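Local coordinates for flagellar biosynthetic protein FlhB (PDB 6Z0W) that probably forms part of the flagellar type III export apparatus and is probably required to build the rod of the basal body, this chain being its cytoplasmic domain, at residues V33-A37 / A38-I42; T77-L80 / D81-I84. All coordinates share one frame; numbering follows the deposited sequence.

Contact 1 (V33-A37 / A38-I42); sequences VKRSA and APFVI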
loop_
_atom_site.group_PDB
_atom_site.type_symbol
_atom_site.label_atom_id
_atom_site.label_comp_id
_atom_site.label_asym_id
_atom_site.label_seq_id
_atom_site.Cartn_x
_atom_site.Cartn_y
_atom_site.Cartn_z
ATOM N N VAL A 33 13.097 5.194 -8.085
ATOM C CA VAL A 33 13.957 4.279 -8.817
ATOM C C VAL A 33 15.436 4.572 -8.567
ATOM O O VAL A 33 16.280 3.679 -8.744
ATOM C CB VAL A 33 13.580 4.304 -10.322
ATOM C CG1 VAL A 33 14.200 5.485 -11.017
ATOM C CG2 VAL A 33 13.968 2.994 -11.021
ATOM N N LYS A 34 15.793 5.773 -8.105
ATOM C CA LYS A 34 17.211 5.941 -7.804
ATOM C C LYS A 34 17.651 5.090 -6.623
ATOM O O LYS A 34 18.851 4.915 -6.424
ATOM C CB LYS A 34 17.573 7.411 -7.570
ATOM C CG LYS A 34 17.015 8.050 -6.358
ATOM C CD LYS A 34 17.382 9.539 -6.324
ATOM C CE LYS A 34 16.575 10.246 -5.230
ATOM N NZ LYS A 34 15.106 10.060 -5.450
ATOM N N ARG A 35 16.711 4.494 -5.904
ATOM C CA ARG A 35 16.958 3.644 -4.752
ATOM C C ARG A 35 16.624 2.183 -5.030
ATOM O O ARG A 35 17.386 1.296 -4.637
ATOM C CB ARG A 35 16.131 4.140 -3.551
ATOM C CG ARG A 35 16.792 4.028 -2.184
ATOM C CD ARG A 35 15.742 3.822 -1.037
ATOM N NE ARG A 35 15.116 2.493 -1.075
ATOM C CZ ARG A 35 14.610 1.841 -0.028
ATOM N NH1 ARG A 35 14.640 2.378 1.184
ATOM N NH2 ARG A 35 14.071 0.635 -0.195
ATOM N N SER A 36 15.507 1.905 -5.705
ATOM C CA SER A 36 15.091 0.518 -5.906
ATOM C C SER A 36 14.256 0.392 -7.171
ATOM O O SER A 36 13.425 1.256 -7.476
ATOM C CB SER A 36 14.270 -0.001 -4.721
ATOM O OG SER A 36 14.781 0.532 -3.520
ATOM N N ALA A 37 14.471 -0.717 -7.879
ATOM C CA ALA A 37 13.637 -1.028 -9.029
ATOM C C ALA A 37 12.186 -1.248 -8.612
ATOM O O ALA A 37 11.260 -0.911 -9.367
ATOM C CB ALA A 37 14.194 -2.269 -9.745
ATOM N N ALA A 38 11.949 -1.828 -7.402
ATOM C CA ALA A 38 10.549 -2.084 -7.048
ATOM C C ALA A 38 10.029 -1.066 -6.023
ATOM O O ALA A 38 10.800 -0.556 -5.203
ATOM C CB ALA A 38 10.385 -3.491 -6.471
ATOM N N PRO A 39 8.727 -0.760 -6.025
ATOM C CA PRO A 39 8.192 0.111 -4.975
ATOM C C PRO A 39 8.494 -0.485 -3.610
ATOM O O PRO A 39 8.659 -1.700 -3.457
ATOM C CB PRO A 39 6.684 0.131 -5.253
ATOM C CG PRO A 39 6.525 -0.313 -6.673
ATOM C CD PRO A 39 7.657 -1.293 -6.893
ATOM N N PHE A 40 8.588 0.383 -2.617
ATOM C CA PHE A 40 8.852 -0.055 -1.260
ATOM C C PHE A 40 7.834 0.544 -0.294
ATOM O O PHE A 40 7.211 1.577 -0.559
ATOM C CB PHE A 40 10.279 0.303 -0.797
ATOM C CG PHE A 40 10.746 1.682 -1.205
ATOM C CD1 PHE A 40 10.696 2.758 -0.314
ATOM C CD2 PHE A 40 11.280 1.892 -2.473
ATOM C CE1 PHE A 40 11.143 4.023 -0.712
ATOM C CE2 PHE A 40 11.723 3.131 -2.858
ATOM C CZ PHE A 40 11.662 4.199 -1.983
ATOM N N VAL A 41 7.696 -0.109 0.857
ATOM C CA VAL A 41 6.742 0.326 1.873
ATOM C C VAL A 41 7.482 1.232 2.848
ATOM O O VAL A 41 8.508 0.836 3.403
ATOM C CB VAL A 41 6.117 -0.886 2.587
ATOM C CG1 VAL A 41 5.442 -0.475 3.875
ATOM C CG2 VAL A 41 5.139 -1.606 1.631
ATOM N N ILE A 42 6.975 2.449 3.062
ATOM C CA ILE A 42 7.608 3.376 4.005
ATOM C C ILE A 42 6.775 3.594 5.256
ATOM O O ILE A 42 7.288 4.174 6.233
ATOM C CB ILE A 42 7.931 4.733 3.343
ATOM C CG1 ILE A 42 6.640 5.396 2.861
ATOM C CG2 ILE A 42 8.836 4.527 2.162
ATOM C CD1 ILE A 42 6.893 6.744 2.228
HETATM O O HOH W 1 11.516 2.192 -5.755
#
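Between Arg-35 and Phe-40 the backbone makes a loop without regular structure, passing through Ala-37 and Ala-38 and leading into strand 40-46. The guanidinium of Arg-35 lies flat on the Phe-40 ring, planes 15° apart, in a cation-pi stack with CZ 3.9 Å above the ring centroid. Arg-35 NH2 reaches nearest, 3.6 Å from Phe-40 CG. The bend of the arginine chain at chi3 (70°) folds the group back over the ring. Ser-36 fixes its rotation: OG accepts a bond from Arg-35 NE at 3.2 Å, in the guanidinium plane and fairly straight (162°), and a weak one from NH2, for which Asp-81 O is a further weak partner. With an alanine at Phe-40, the guanidinium is likely to lose its stacking partner and to hang on its hydrogen bonds, freer to swing from the loop. Across the bend at Ala-37, a water bridges two carbonyls, donating to Ser-36 O (2.7 Å) and Ala-38 O (2.9 Å). The loop joins antiparallel strands 25-30 and 40-46 at the margin of the sheet; Phe-40 pairs through its backbone with Lys-30, while Pro-39 packs on helix 89-100.

Contact 2 (T77-L80 / D81-I84); sequences TTKL and DQQI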
loop_
_atom_site.group_PDB
_atom_site.type_symbol
_atom_site.label_atom_id
_atom_site.label_comp_id
_atom_site.label_asym_id
_atom_site.label_seq_id
_atom_site.Cartn_x
_atom_site.Cartn_y
_atom_site.Cartn_z
ATOM N N THR A 77 3.630 -9.224 3.447
ATOM C CA THR A 77 4.798 -9.701 2.716
ATOM C C THR A 77 5.943 -8.692 2.639
ATOM O O THR A 77 6.990 -9.014 2.060
ATOM C CB THR A 77 4.401 -10.081 1.285
ATOM O OG1 THR A 77 4.014 -8.900 0.567
ATOM C CG2 THR A 77 3.270 -11.097 1.261
ATOM N N THR A 78 5.774 -7.487 3.185
ATOM C CA THR A 78 6.719 -6.390 3.008
ATOM C C THR A 78 6.906 -5.678 4.338
ATOM O O THR A 78 5.975 -4.998 4.793
ATOM C CB THR A 78 6.202 -5.384 1.959
ATOM O OG1 THR A 78 5.721 -6.086 0.808
ATOM C CG2 THR A 78 7.316 -4.406 1.545
ATOM N N LYS A 79 8.098 -5.800 4.945
ATOM C CA LYS A 79 8.417 -4.985 6.114
ATOM C C LYS A 79 8.668 -3.522 5.738
ATOM O O LYS A 79 8.879 -3.177 4.575
ATOM C CB LYS A 79 9.658 -5.485 6.834
ATOM C CG LYS A 79 9.838 -6.956 6.977
ATOM C CD LYS A 79 10.783 -7.166 8.127
ATOM C CE LYS A 79 10.719 -8.589 8.641
ATOM N NZ LYS A 79 11.812 -8.931 9.612
ATOM N N LEU A 80 8.721 -2.670 6.762
ATOM C CA LEU A 80 9.039 -1.267 6.568
ATOM C C LEU A 80 10.361 -1.116 5.831
ATOM O O LEU A 80 11.335 -1.810 6.139
ATOM C CB LEU A 80 9.116 -0.572 7.919
ATOM C CG LEU A 80 7.759 -0.303 8.535
ATOM C CD1 LEU A 80 7.908 0.197 9.978
ATOM C CD2 LEU A 80 7.072 0.730 7.657
ATOM N N ASP A 81 10.379 -0.224 4.845
ATOM C CA ASP A 81 11.561 0.131 4.071
ATOM C C ASP A 81 12.026 -1.004 3.164
ATOM O O ASP A 81 13.140 -0.969 2.652
ATOM C CB ASP A 81 12.697 0.608 4.994
ATOM C CG ASP A 81 12.249 1.726 5.958
ATOM O OD1 ASP A 81 11.292 2.467 5.628
ATOM O OD2 ASP A 81 12.851 1.870 7.050
ATOM N N GLN A 82 11.167 -1.982 2.902
ATOM C CA GLN A 82 11.486 -3.133 2.073
ATOM C C GLN A 82 10.703 -3.059 0.760
ATOM O O GLN A 82 9.591 -2.525 0.712
ATOM C CB GLN A 82 11.167 -4.440 2.830
ATOM C CG GLN A 82 11.672 -5.715 2.157
ATOM C CD GLN A 82 11.188 -7.030 2.818
ATOM O OE1 GLN A 82 10.153 -7.084 3.514
ATOM N NE2 GLN A 82 11.962 -8.100 2.598
ATOM N N GLN A 83 11.307 -3.561 -0.327
ATOM C CA GLN A 83 10.573 -3.671 -1.583
ATOM C C GLN A 83 9.488 -4.734 -1.501
ATOM O O GLN A 83 9.660 -5.789 -0.879
ATOM C CB GLN A 83 11.519 -3.995 -2.751
ATOM C CG GLN A 83 12.857 -3.296 -2.636
ATOM C CD GLN A 83 13.778 -3.540 -3.820
ATOM O OE1 GLN A 83 13.386 -3.390 -4.984
ATOM N NE2 GLN A 83 15.008 -3.951 -3.523
ATOM N N ILE A 84 8.353 -4.442 -2.126
ATOM C CA ILE A 84 7.284 -5.427 -2.297
ATOM C C ILE A 84 7.834 -6.650 -3.024
ATOM O O ILE A 84 8.788 -6.531 -3.811
ATOM C CB ILE A 84 6.097 -4.850 -3.088
ATOM C CG1 ILE A 84 6.585 -4.422 -4.487
ATOM C CG2 ILE A 84 5.470 -3.729 -2.320
ATOM C CD1 ILE A 84 5.485 -3.932 -5.419
HETATM O O HOH W 2 8.942 -8.084 0.355
#
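Lys-79 and Gln-82 are joined by two hydrogen bonds, one made by the backbone alone and one by a side chain. The first closes a type II beta turn: Gln-82 N donates to Lys-79 O at 3.1 Å, with Leu-80 and Asp-81 at the corner. Asp-81 takes the positive phi (69°) that this turn requires at its third position. In the second, the extended side chain of Gln-82 reaches across to the first arm, and OE1 accepts the Lys-79 N-H at 2.8 Å. The donor sits in the carbonyl plane and the bond is fairly straight, 157° at the hydrogen. Gln-82 reaches this N-H because CG stands anti to its own backbone N (chi1 -170°) and the chain runs extended beyond it. The same OE1 also lies 3.5 Å from Lys-79 CG, so Lys-79 CB and CG pack beside that oxygen, while the ammonium end leads away.

A water bridges the two arms farther from the corner, donating to Thr-77 O (2.8 Å) and Gln-83 O (2.7 Å).

Van der Waals contacts centre on Thr-78. Its methyl CG2 is set against the opposing backbone, 3.1 Å from Gln-82 O, and its OG1 lies 3.5 Å from Ile-84 CA; the Thr-78 and Ile-84 side chains run side by side, pointing the same way.

The turn follows helix 68-77, whose last residue, Thr-77, sends OG1 back to Ala-73 O, and leads on toward helix 89-100. Its returning arm is bound by backbone hydrogen bonds to Pro-39 and Val-41 near the start of strand 40-46, and Lys-44 of that strand reaches Thr-78 O.

From the N terminus, contact 1 comes first, closing the loop that carries the chain from strand 25-30 into strand 40-46. Helix 47-59, strand 64-66 and helix 68-77 follow before contact 2 reverses the chain ahead of helix 89-100. The two are in series, neither enclosing the other, yet their centres lie only about 10 Å apart. Residues 39-41 and 81-84 meet directly: Val-41 O and Asp-81 N are 2.6 Å apart and Pro-39 O and Ile-84 N 3.1 Å, both probable hydrogen bonds. Gln-83 OE1 also accepts from Ala-38 N. The turn after helix 68-77 is thereby fastened alongside strand 40-46, an outermost strand of the sheet within this chain.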